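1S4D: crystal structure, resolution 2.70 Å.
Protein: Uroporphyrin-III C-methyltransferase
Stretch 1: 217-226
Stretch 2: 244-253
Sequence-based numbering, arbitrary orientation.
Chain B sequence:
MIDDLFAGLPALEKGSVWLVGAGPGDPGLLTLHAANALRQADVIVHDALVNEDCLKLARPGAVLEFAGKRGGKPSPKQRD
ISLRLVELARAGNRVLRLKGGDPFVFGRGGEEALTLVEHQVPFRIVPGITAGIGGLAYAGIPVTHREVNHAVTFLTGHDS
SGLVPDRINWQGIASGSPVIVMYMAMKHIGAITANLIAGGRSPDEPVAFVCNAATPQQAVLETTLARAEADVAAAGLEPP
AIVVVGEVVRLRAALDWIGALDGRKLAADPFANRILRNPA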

# COMPACT_ATOMS: atom_id res chain seq x y z
N GLN B 217 -13.02 -5.65 -15.33
CA GLN B 217 -12.22 -6.48 -16.23
C GLN B 217 -11.22 -7.40 -15.54
O GLN B 217 -10.42 -8.03 -16.20
CB GLN B 217 -11.45 -5.60 -17.23
CG GLN B 217 -12.33 -4.74 -18.11
CD GLN B 217 -12.86 -3.52 -17.39
OE1 GLN B 217 -12.13 -2.90 -16.60
NE2 GLN B 217 -14.12 -3.19 -17.62
N GLN B 218 -11.25 -7.49 -14.21
CA GLN B 218 -10.28 -8.32 -13.50
C GLN B 218 -10.27 -9.76 -13.99
O GLN B 218 -11.32 -10.38 -14.21
CB GLN B 218 -10.55 -8.29 -12.01
CG GLN B 218 -9.60 -9.12 -11.17
CD GLN B 218 -9.85 -8.92 -9.71
OE1 GLN B 218 -10.07 -9.87 -8.96
NE2 GLN B 218 -9.84 -7.66 -9.28
N ALA B 219 -9.06 -10.28 -14.16
CA ALA B 219 -8.82 -11.63 -14.61
C ALA B 219 -7.62 -12.18 -13.85
O ALA B 219 -6.65 -11.45 -13.61
CB ALA B 219 -8.57 -11.66 -16.11
N VAL B 220 -7.73 -13.44 -13.44
CA VAL B 220 -6.72 -14.07 -12.61
C VAL B 220 -6.35 -15.39 -13.23
O VAL B 220 -7.21 -16.14 -13.65
CB VAL B 220 -7.23 -14.36 -11.18
CG1 VAL B 220 -6.14 -15.02 -10.34
CG2 VAL B 220 -7.69 -13.12 -10.50
N LEU B 221 -5.05 -15.67 -13.28
CA LEU B 221 -4.55 -16.96 -13.67
C LEU B 221 -3.64 -17.50 -12.56
O LEU B 221 -2.67 -16.86 -12.17
CB LEU B 221 -3.78 -16.82 -14.98
CG LEU B 221 -2.73 -17.90 -15.34
CD1 LEU B 221 -3.39 -19.24 -15.77
CD2 LEU B 221 -1.74 -17.40 -16.39
N GLU B 222 -3.97 -18.68 -12.06
CA GLU B 222 -3.03 -19.44 -11.25
C GLU B 222 -2.37 -20.50 -12.08
O GLU B 222 -2.95 -21.06 -13.01
CB GLU B 222 -3.68 -20.13 -10.06
CG GLU B 222 -5.02 -19.55 -9.69
CD GLU B 222 -5.52 -20.07 -8.37
OE1 GLU B 222 -5.03 -21.10 -7.83
OE2 GLU B 222 -6.45 -19.44 -7.86
N THR B 223 -1.16 -20.78 -11.62
CA THR B 223 -0.09 -21.39 -12.37
C THR B 223 1.06 -21.70 -11.40
O THR B 223 0.89 -21.64 -10.18
CB THR B 223 0.32 -20.52 -13.58
OG1 THR B 223 1.08 -21.35 -14.47
CG2 THR B 223 1.31 -19.41 -13.22
N THR B 224 2.26 -21.94 -11.92
CA THR B 224 3.46 -22.17 -11.12
C THR B 224 4.60 -21.42 -11.77
O THR B 224 4.43 -20.90 -12.88
CB THR B 224 3.80 -23.67 -11.06
OG1 THR B 224 4.03 -24.15 -12.40
CG2 THR B 224 2.62 -24.48 -10.52
N LEU B 225 5.76 -21.37 -11.10
CA LEU B 225 6.92 -20.64 -11.64
C LEU B 225 7.38 -21.22 -13.00
O LEU B 225 7.58 -20.48 -13.97
CB LEU B 225 8.09 -20.64 -10.65
CG LEU B 225 8.08 -19.68 -9.45
CD1 LEU B 225 9.26 -19.97 -8.52
CD2 LEU B 225 8.04 -18.20 -9.85
N ALA B 226 7.52 -22.55 -13.07
CA ALA B 226 7.95 -23.17 -14.31
C ALA B 226 6.95 -22.86 -15.41
O ALA B 226 7.35 -22.45 -16.49
CB ALA B 226 8.12 -24.64 -14.13
N VAL B 244 2.18 -12.51 -8.26
CA VAL B 244 2.46 -12.89 -6.87
C VAL B 244 2.94 -14.32 -6.82
O VAL B 244 2.34 -15.21 -7.42
CB VAL B 244 1.19 -12.70 -5.94
CG1 VAL B 244 -0.01 -13.50 -6.46
CG2 VAL B 244 1.49 -13.06 -4.48
N VAL B 245 4.03 -14.53 -6.10
CA VAL B 245 4.64 -15.84 -5.97
C VAL B 245 4.52 -16.29 -4.51
O VAL B 245 4.76 -15.50 -3.56
CB VAL B 245 6.12 -15.76 -6.39
CG1 VAL B 245 6.79 -17.11 -6.29
CG2 VAL B 245 6.24 -15.21 -7.83
N GLY B 246 4.10 -17.55 -4.32
CA GLY B 246 4.09 -18.16 -3.00
C GLY B 246 2.77 -18.64 -2.44
O GLY B 246 1.70 -18.50 -3.03
N GLU B 247 2.84 -19.19 -1.24
CA GLU B 247 1.75 -20.03 -0.74
C GLU B 247 0.45 -19.28 -0.54
O GLU B 247 -0.62 -19.89 -0.62
CB GLU B 247 2.18 -20.79 0.53
CG GLU B 247 3.25 -21.86 0.28
CD GLU B 247 2.82 -22.94 -0.71
OE1 GLU B 247 3.64 -23.29 -1.58
OE2 GLU B 247 1.66 -23.45 -0.61
N VAL B 248 0.54 -17.97 -0.31
CA VAL B 248 -0.66 -17.14 -0.22
C VAL B 248 -1.57 -17.27 -1.45
O VAL B 248 -2.78 -17.06 -1.34
CB VAL B 248 -0.37 -15.63 -0.01
CG1 VAL B 248 0.10 -15.35 1.43
CG2 VAL B 248 0.61 -15.08 -1.06
N VAL B 249 -0.99 -17.62 -2.60
CA VAL B 249 -1.79 -17.84 -3.81
C VAL B 249 -2.83 -18.94 -3.59
O VAL B 249 -3.90 -18.93 -4.19
CB VAL B 249 -0.90 -18.18 -5.03
CG1 VAL B 249 -1.73 -18.68 -6.23
CG2 VAL B 249 -0.06 -16.99 -5.43
N ARG B 250 -2.53 -19.89 -2.71
CA ARG B 250 -3.45 -20.99 -2.43
C ARG B 250 -4.70 -20.54 -1.71
O ARG B 250 -5.71 -21.22 -1.77
CB ARG B 250 -2.77 -22.07 -1.60
CG ARG B 250 -1.71 -22.85 -2.34
CD ARG B 250 -1.40 -24.19 -1.70
NE ARG B 250 -0.13 -24.70 -2.17
CZ ARG B 250 0.03 -25.44 -3.26
NH1 ARG B 250 1.24 -25.84 -3.62
NH2 ARG B 250 -1.02 -25.78 -3.99
N LEU B 251 -4.64 -19.40 -1.03
CA LEU B 251 -5.79 -18.90 -0.29
C LEU B 251 -6.86 -18.26 -1.17
O LEU B 251 -7.96 -17.98 -0.69
CB LEU B 251 -5.36 -17.89 0.76
CG LEU B 251 -4.64 -18.36 2.02
CD1 LEU B 251 -4.01 -17.13 2.66
CD2 LEU B 251 -5.57 -19.09 3.00
N ARG B 252 -6.58 -18.03 -2.45
CA ARG B 252 -7.60 -17.42 -3.29
C ARG B 252 -8.85 -18.33 -3.42
O ARG B 252 -9.97 -17.85 -3.50
CB ARG B 252 -7.02 -16.95 -4.64
CG ARG B 252 -7.74 -17.44 -5.86
CD ARG B 252 -7.36 -16.76 -7.14
NE ARG B 252 -8.19 -15.57 -7.23
CZ ARG B 252 -9.13 -15.35 -8.14
NH1 ARG B 252 -9.36 -16.23 -9.11
NH2 ARG B 252 -9.82 -14.22 -8.06
N ALA B 253 -8.65 -19.65 -3.40
CA ALA B 253 -9.77 -20.59 -3.49
C ALA B 253 -10.74 -20.43 -2.32
O ALA B 253 -11.94 -20.62 -2.49
CB ALA B 253 -9.27 -22.03 -3.59
O HOH W 1 -5.96 -20.35 -5.27

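The two stretches meet through side chains, a small contact of about 297 Å² (both sides summed) built on one arginine, one glutamate, a few aliphatic groups and a bridging water, with no direct hydrogen bond across it.

Stretch 1 is a strand from Ala219 to Thr224. Its alternation sends Val220 and Glu222 toward stretch 2, while Ala219, Leu221 and Thr223 point away. Stretch 2 leaves its own strand at Val245, turns at Gly246 and passes through a 3-10 segment, where Val249 N bonds to Gly246 O at 2.9 Å, before reaching the helix that holds Arg252. Gly246 has phi/psi of 120/179, at which a CB would be jammed against the preceding carbonyl oxygen.

Arg252 has the largest share of the contact. Val220 CG2 lies over one face of the guanidinium, 3.4 Å from Arg252 NH2; the flat face of this group tolerates an aliphatic neighbor, because its N-H groups point outward in the plane. Those of NE and NH2 are hydrogen-bonded elsewhere in the structure. Glu222 approaches near the guanidinium plane, but its OE2 is 4.3 Å from Arg252 NE, beyond a salt bridge, so the opposite charges are near each other without pairing directly. Glu222 OE2 comes closer to the aliphatic part of the arginine, a tight 2.9 Å from Arg252 CD.

Water 1 links the glutamate to the backbone of stretch 2. It lies 2.7 Å from Val249 O and 2.8 Å from Glu222 OE2, placed to donate to either, the second bond weak, though acceptors elsewhere compete for its two protons. It also weakly accepts from Ala253 N at 3.4 Å. A carboxylate suits this position as a strong acceptor.

Farther along, the chemistry becomes purely apolar. Leu225 starts sideways, but its end comes nearer, bringing CD2 to 3.9 Å from Val245 CG1. Both residues are buried, where branched aliphatic side chains fill space without leaving polar groups unsatisfied.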